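Local coordinates for protein Xaa-Pro dipeptidase (Pyrococcus horikoshii, PDB 1WY2) that probably splits dipeptides that carry proline at the C-terminal position, as a homodimeric metallopeptidase of the M24B family that binds two metal ions per subunit, at residues A150-A164 against A198-I211. Residues are numbered along the deposited sequence; the frame is centred on the assembly and turned at random.
Sequences AIEEITEGKKEREVA and ASDKRIERGDLVVI
Glu-160 OE1 is gripped by two donors of Ser-199: OG donates from above the carboxylate plane at 2.7 Å, and the backbone N meets the anti lone pair at 3.0 Å. Arg-190 adds a salt bridge to OE1 and Ser-187 binds OE2, which probably offsets the buried negative charge. With CG anti to its carbonyl carbon (chi1 -59°) and the chain extended, the carboxylate reaches Ser-199 and crosses the Lys-201 side chain obliquely. A leucine here would probably leave both Ser-199 donors without their acceptor and the charge of Arg-190 without this mate. Alongside, the backbones are laced together: Gly-157 N bonds to Ile-203 O (2.7 Å), Ile-203 N to Lys-158 O, and Glu-160 N to Lys-201 O. Gly-157, in a type II turn, has backbone angles suited to glycine; Arg-202 NH1 donates to Gly-157 O at 2.7 Å. Arg-161, which also packs on Ala-176 of the second subunit, forms a salt bridge with Asp-200, its NH2-to-OD2 hydrogen bond being weak. Branched aliphatics suit the buried layer: Ile-154 CD1 meets Ile-211 CD1 tip to tip at 3.6 Å. Thus the turn joining helices 130-153 and 160-173 packs on the loop before strand 208-217 and on its start, in the M24 (pita-bread) fold; that strand carries the metal ligand Asp-212.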
loop_
_atom_site.group_PDB
_atom_site.type_symbol
_atom_site.label_atom_id
_atom_site.label_comp_id
_atom_site.label_asym_id
_atom_site.label_seq_id
_atom_site.Cartn_x
_atom_site.Cartn_y
_atom_site.Cartn_z
ATOM N N ALA A 150 6.971 18.796 -13.234
ATOM C CA ALA A 150 8.228 18.066 -13.074
ATOM C C ALA A 150 9.244 18.528 -14.109
ATOM O O ALA A 150 10.412 18.755 -13.795
ATOM C CB ALA A 150 7.991 16.566 -13.219
ATOM N N ILE A 151 8.790 18.658 -15.349
ATOM C CA ILE A 151 9.656 19.088 -16.438
ATOM C C ILE A 151 10.252 20.463 -16.148
ATOM O O ILE A 151 11.435 20.701 -16.393
ATOM C CB ILE A 151 8.868 19.119 -17.770
ATOM C CG1 ILE A 151 8.484 17.688 -18.164
ATOM C CG2 ILE A 151 9.701 19.767 -18.870
ATOM C CD1 ILE A 151 7.599 17.598 -19.400
ATOM N N GLU A 152 9.433 21.357 -15.608
ATOM C CA GLU A 152 9.875 22.709 -15.292
ATOM C C GLU A 152 10.839 22.725 -14.105
ATOM O O GLU A 152 11.739 23.564 -14.035
ATOM C CB GLU A 152 8.658 23.587 -14.984
ATOM C CG GLU A 152 8.931 25.082 -14.992
ATOM C CD GLU A 152 9.367 25.584 -16.356
ATOM O OE1 GLU A 152 8.749 25.178 -17.365
ATOM O OE2 GLU A 152 10.319 26.390 -16.420
ATOM N N GLU A 153 10.651 21.789 -13.180
ATOM C CA GLU A 153 11.482 21.703 -11.983
ATOM C C GLU A 153 12.805 20.981 -12.204
ATOM O O GLU A 153 13.774 21.208 -11.478
ATOM C CB GLU A 153 10.710 20.997 -10.870
ATOM C CG GLU A 153 11.466 20.893 -9.556
ATOM C CD GLU A 153 11.796 22.250 -8.967
ATOM O OE1 GLU A 153 10.870 23.072 -8.818
ATOM O OE2 GLU A 153 12.981 22.490 -8.648
ATOM N N ILE A 154 12.844 20.111 -13.204
ATOM C CA ILE A 154 14.050 19.351 -13.491
ATOM C C ILE A 154 15.131 20.177 -14.179
ATOM O O ILE A 154 14.932 20.712 -15.271
ATOM C CB ILE A 154 13.714 18.112 -14.348
ATOM C CG1 ILE A 154 12.947 17.101 -13.490
ATOM C CG2 ILE A 154 14.987 17.497 -14.913
ATOM C CD1 ILE A 154 12.357 15.947 -14.268
ATOM N N THR A 155 16.275 20.279 -13.512
ATOM C CA THR A 155 17.430 21.010 -14.021
ATOM C C THR A 155 18.667 20.386 -13.387
ATOM O O THR A 155 18.570 19.705 -12.365
ATOM C CB THR A 155 17.384 22.507 -13.634
ATOM O OG1 THR A 155 17.302 22.629 -12.209
ATOM C CG2 THR A 155 16.185 23.192 -14.271
ATOM N N GLU A 156 19.828 20.610 -13.990
ATOM C CA GLU A 156 21.058 20.053 -13.449
ATOM C C GLU A 156 21.225 20.496 -11.999
ATOM O O GLU A 156 20.991 21.660 -11.667
ATOM C CB GLU A 156 22.255 20.509 -14.290
ATOM C CG GLU A 156 22.430 22.016 -14.364
ATOM C CD GLU A 156 23.217 22.449 -15.587
ATOM O OE1 GLU A 156 22.716 22.243 -16.713
ATOM O OE2 GLU A 156 24.330 22.990 -15.429
ATOM N N GLY A 157 21.608 19.559 -11.137
ATOM C CA GLY A 157 21.807 19.872 -9.732
ATOM C C GLY A 157 20.660 19.469 -8.822
ATOM O O GLY A 157 20.859 19.233 -7.630
ATOM N N LYS A 158 19.454 19.390 -9.376
ATOM C CA LYS A 158 18.277 19.023 -8.595
ATOM C C LYS A 158 18.308 17.560 -8.157
ATOM O O LYS A 158 18.760 16.689 -8.900
ATOM C CB LYS A 158 17.005 19.268 -9.414
ATOM C CG LYS A 158 16.870 20.671 -9.982
ATOM C CD LYS A 158 16.615 21.695 -8.888
ATOM C CE LYS A 158 15.903 22.925 -9.439
ATOM N NZ LYS A 158 15.208 23.692 -8.371
ATOM N N LYS A 159 17.827 17.300 -6.945
ATOM C CA LYS A 159 17.771 15.941 -6.422
ATOM C C LYS A 159 16.452 15.312 -6.887
ATOM O O LYS A 159 15.394 15.933 -6.777
ATOM C CB LYS A 159 17.836 15.967 -4.892
ATOM C CG LYS A 159 17.778 14.595 -4.243
ATOM C CD LYS A 159 17.949 14.676 -2.727
ATOM C CE LYS A 159 19.332 15.181 -2.345
ATOM N NZ LYS A 159 19.556 15.143 -0.870
ATOM N N GLU A 160 16.516 14.089 -7.409
ATOM C CA GLU A 160 15.323 13.394 -7.901
ATOM C C GLU A 160 14.176 13.406 -6.896
ATOM O O GLU A 160 13.040 13.745 -7.235
ATOM C CB GLU A 160 15.656 11.943 -8.248
ATOM C CG GLU A 160 16.741 11.777 -9.300
ATOM C CD GLU A 160 17.077 10.319 -9.549
ATOM O OE1 GLU A 160 16.818 9.490 -8.651
ATOM O OE2 GLU A 160 17.611 10.001 -10.633
ATOM N N ARG A 161 14.479 13.031 -5.659
ATOM C CA ARG A 161 13.473 12.983 -4.604
ATOM C C ARG A 161 12.814 14.332 -4.340
ATOM O O ARG A 161 11.633 14.392 -3.999
ATOM C CB ARG A 161 14.099 12.467 -3.309
ATOM C CG ARG A 161 13.142 12.440 -2.128
ATOM C CD ARG A 161 13.068 11.054 -1.532
ATOM N NE ARG A 161 14.399 10.489 -1.335
ATOM C CZ ARG A 161 14.641 9.193 -1.196
ATOM N NH1 ARG A 161 13.643 8.323 -1.232
ATOM N NH2 ARG A 161 15.886 8.764 -1.033
ATOM N N GLU A 162 13.573 15.414 -4.484
ATOM C CA GLU A 162 13.019 16.740 -4.246
ATOM C C GLU A 162 12.032 17.110 -5.344
ATOM O O GLU A 162 11.032 17.783 -5.088
ATOM C CB GLU A 162 14.144 17.778 -4.137
ATOM C CG GLU A 162 14.862 17.720 -2.792
ATOM C CD GLU A 162 16.068 18.638 -2.702
ATOM O OE1 GLU A 162 16.061 19.715 -3.335
ATOM O OE2 GLU A 162 17.016 18.285 -1.973
ATOM N N VAL A 163 12.312 16.666 -6.567
ATOM C CA VAL A 163 11.411 16.934 -7.680
ATOM C C VAL A 163 10.121 16.168 -7.388
ATOM O O VAL A 163 9.016 16.695 -7.540
ATOM C CB VAL A 163 12.005 16.444 -9.025
ATOM C CG1 VAL A 163 10.970 16.582 -10.138
ATOM C CG2 VAL A 163 13.254 17.252 -9.360
ATOM N N ALA A 164 10.271 14.921 -6.957
ATOM C CA ALA A 164 9.118 14.089 -6.635
ATOM C C ALA A 164 8.281 14.745 -5.544
ATOM O O ALA A 164 7.056 14.807 -5.640
ATOM C CB ALA A 164 9.578 12.703 -6.186
ATOM N N ALA A 198 12.149 7.832 -7.392
ATOM C CA ALA A 198 12.990 8.999 -7.127
ATOM C C ALA A 198 13.937 8.750 -5.955
ATOM O O ALA A 198 13.512 8.283 -4.898
ATOM C CB ALA A 198 12.115 10.215 -6.847
ATOM N N SER A 199 15.213 9.078 -6.147
ATOM C CA SER A 199 16.226 8.864 -5.114
ATOM C C SER A 199 17.005 10.131 -4.761
ATOM O O SER A 199 16.636 11.237 -5.155
ATOM C CB SER A 199 17.208 7.782 -5.569
ATOM O OG SER A 199 18.072 8.273 -6.582
ATOM N N ASP A 200 18.091 9.962 -4.014
ATOM C CA ASP A 200 18.910 11.101 -3.615
ATOM C C ASP A 200 19.870 11.548 -4.710
ATOM O O ASP A 200 20.551 12.564 -4.570
ATOM C CB ASP A 200 19.691 10.770 -2.341
ATOM C CG ASP A 200 18.795 10.651 -1.130
ATOM O OD1 ASP A 200 18.053 11.617 -0.847
ATOM O OD2 ASP A 200 18.827 9.598 -0.461
ATOM N N LYS A 201 19.922 10.792 -5.802
ATOM C CA LYS A 201 20.798 11.135 -6.915
ATOM C C LYS A 201 20.451 12.513 -7.457
ATOM O O LYS A 201 19.279 12.866 -7.566
ATOM C CB LYS A 201 20.663 10.117 -8.050
ATOM C CG LYS A 201 21.471 10.484 -9.296
ATOM C CD LYS A 201 21.228 9.508 -10.442
ATOM C CE LYS A 201 22.074 9.852 -11.659
ATOM N NZ LYS A 201 21.798 11.214 -12.199
ATOM N N ARG A 202 21.471 13.294 -7.792
ATOM C CA ARG A 202 21.228 14.610 -8.351
ATOM C C ARG A 202 21.284 14.519 -9.867
ATOM O O ARG A 202 22.115 13.809 -10.435
ATOM C CB ARG A 202 22.246 15.625 -7.825
ATOM C CG ARG A 202 21.973 16.025 -6.377
ATOM C CD ARG A 202 22.906 17.112 -5.873
ATOM N NE ARG A 202 22.611 17.455 -4.482
ATOM C CZ ARG A 202 21.547 18.146 -4.082
ATOM N NH1 ARG A 202 20.661 18.588 -4.966
ATOM N NH2 ARG A 202 21.365 18.393 -2.792
ATOM N N ILE A 203 20.372 15.229 -10.516
ATOM C CA ILE A 203 20.282 15.242 -11.969
ATOM C C ILE A 203 21.447 16.012 -12.597
ATOM O O ILE A 203 21.854 17.056 -12.094
ATOM C CB ILE A 203 18.932 15.865 -12.390
ATOM C CG1 ILE A 203 17.794 15.017 -11.809
ATOM C CG2 ILE A 203 18.829 15.955 -13.907
ATOM C CD1 ILE A 203 16.421 15.637 -11.938
ATOM N N GLU A 204 21.985 15.488 -13.695
ATOM C CA GLU A 204 23.107 16.136 -14.379
ATOM C C GLU A 204 22.725 16.494 -15.806
ATOM O O GLU A 204 21.838 15.868 -16.392
ATOM C CB GLU A 204 24.325 15.206 -14.421
ATOM C CG GLU A 204 24.699 14.568 -13.093
ATOM C CD GLU A 204 25.971 13.746 -13.189
ATOM O OE1 GLU A 204 27.070 14.346 -13.195
ATOM O OE2 GLU A 204 25.876 12.504 -13.271
ATOM N N ARG A 205 23.389 17.496 -16.375
ATOM C CA ARG A 205 23.091 17.884 -17.748
ATOM C C ARG A 205 23.461 16.721 -18.665
ATOM O O ARG A 205 24.491 16.073 -18.473
ATOM C CB ARG A 205 23.870 19.147 -18.146
ATOM C CG ARG A 205 23.612 19.595 -19.582
ATOM C CD ARG A 205 24.154 20.991 -19.849
ATOM N NE ARG A 205 23.301 22.032 -19.282
ATOM C CZ ARG A 205 22.174 22.466 -19.841
ATOM N NH1 ARG A 205 21.760 21.951 -20.990
ATOM N NH2 ARG A 205 21.459 23.415 -19.255
ATOM N N GLY A 206 22.608 16.456 -19.650
ATOM C CA GLY A 206 22.847 15.361 -20.573
ATOM C C GLY A 206 22.127 14.099 -20.124
ATOM O O GLY A 206 22.153 13.076 -20.804
ATOM N N ASP A 207 21.479 14.179 -18.967
ATOM C CA ASP A 207 20.745 13.050 -18.399
ATOM C C ASP A 207 19.396 12.788 -19.052
ATOM O O ASP A 207 18.649 13.719 -19.342
ATOM C CB ASP A 207 20.454 13.296 -16.912
ATOM C CG ASP A 207 21.541 12.792 -15.994
ATOM O OD1 ASP A 207 22.595 12.332 -16.485
ATOM O OD2 ASP A 207 21.327 12.861 -14.761
ATOM N N LEU A 208 19.092 11.514 -19.284
ATOM C CA LEU A 208 17.772 11.137 -19.772
ATOM C C LEU A 208 17.043 11.086 -18.432
ATOM O O LEU A 208 17.623 10.645 -17.437
ATOM C CB LEU A 208 17.774 9.729 -20.375
ATOM C CG LEU A 208 17.945 9.579 -21.887
ATOM C CD1 LEU A 208 18.245 8.130 -22.223
ATOM C CD2 LEU A 208 16.678 10.047 -22.597
ATOM N N VAL A 209 15.799 11.547 -18.382
ATOM C CA VAL A 209 15.050 11.507 -17.130
ATOM C C VAL A 209 13.660 10.952 -17.398
ATOM O O VAL A 209 12.888 11.527 -18.169
ATOM C CB VAL A 209 14.903 12.909 -16.492
ATOM C CG1 VAL A 209 14.276 12.780 -15.099
ATOM C CG2 VAL A 209 16.265 13.593 -16.403
ATOM N N VAL A 210 13.359 9.818 -16.776
ATOM C CA VAL A 210 12.056 9.187 -16.927
ATOM C C VAL A 210 11.190 9.671 -15.768
ATOM O O VAL A 210 11.601 9.603 -14.608
ATOM C CB VAL A 210 12.170 7.642 -16.885
ATOM C CG1 VAL A 210 10.782 7.004 -16.978
ATOM C CG2 VAL A 210 13.046 7.155 -18.032
ATOM N N ILE A 211 10.004 10.174 -16.099
ATOM C CA ILE A 211 9.055 10.692 -15.114
ATOM C C ILE A 211 7.778 9.860 -15.203
ATOM O O ILE A 211 7.014 9.990 -16.157
ATOM C CB ILE A 211 8.714 12.169 -15.419
ATOM C CG1 ILE A 211 10.005 12.989 -15.517
ATOM C CG2 ILE A 211 7.803 12.736 -14.333
ATOM C CD1 ILE A 211 9.829 14.330 -16.210
HETATM O O HOH W 1 11.245 8.681 -3.322
#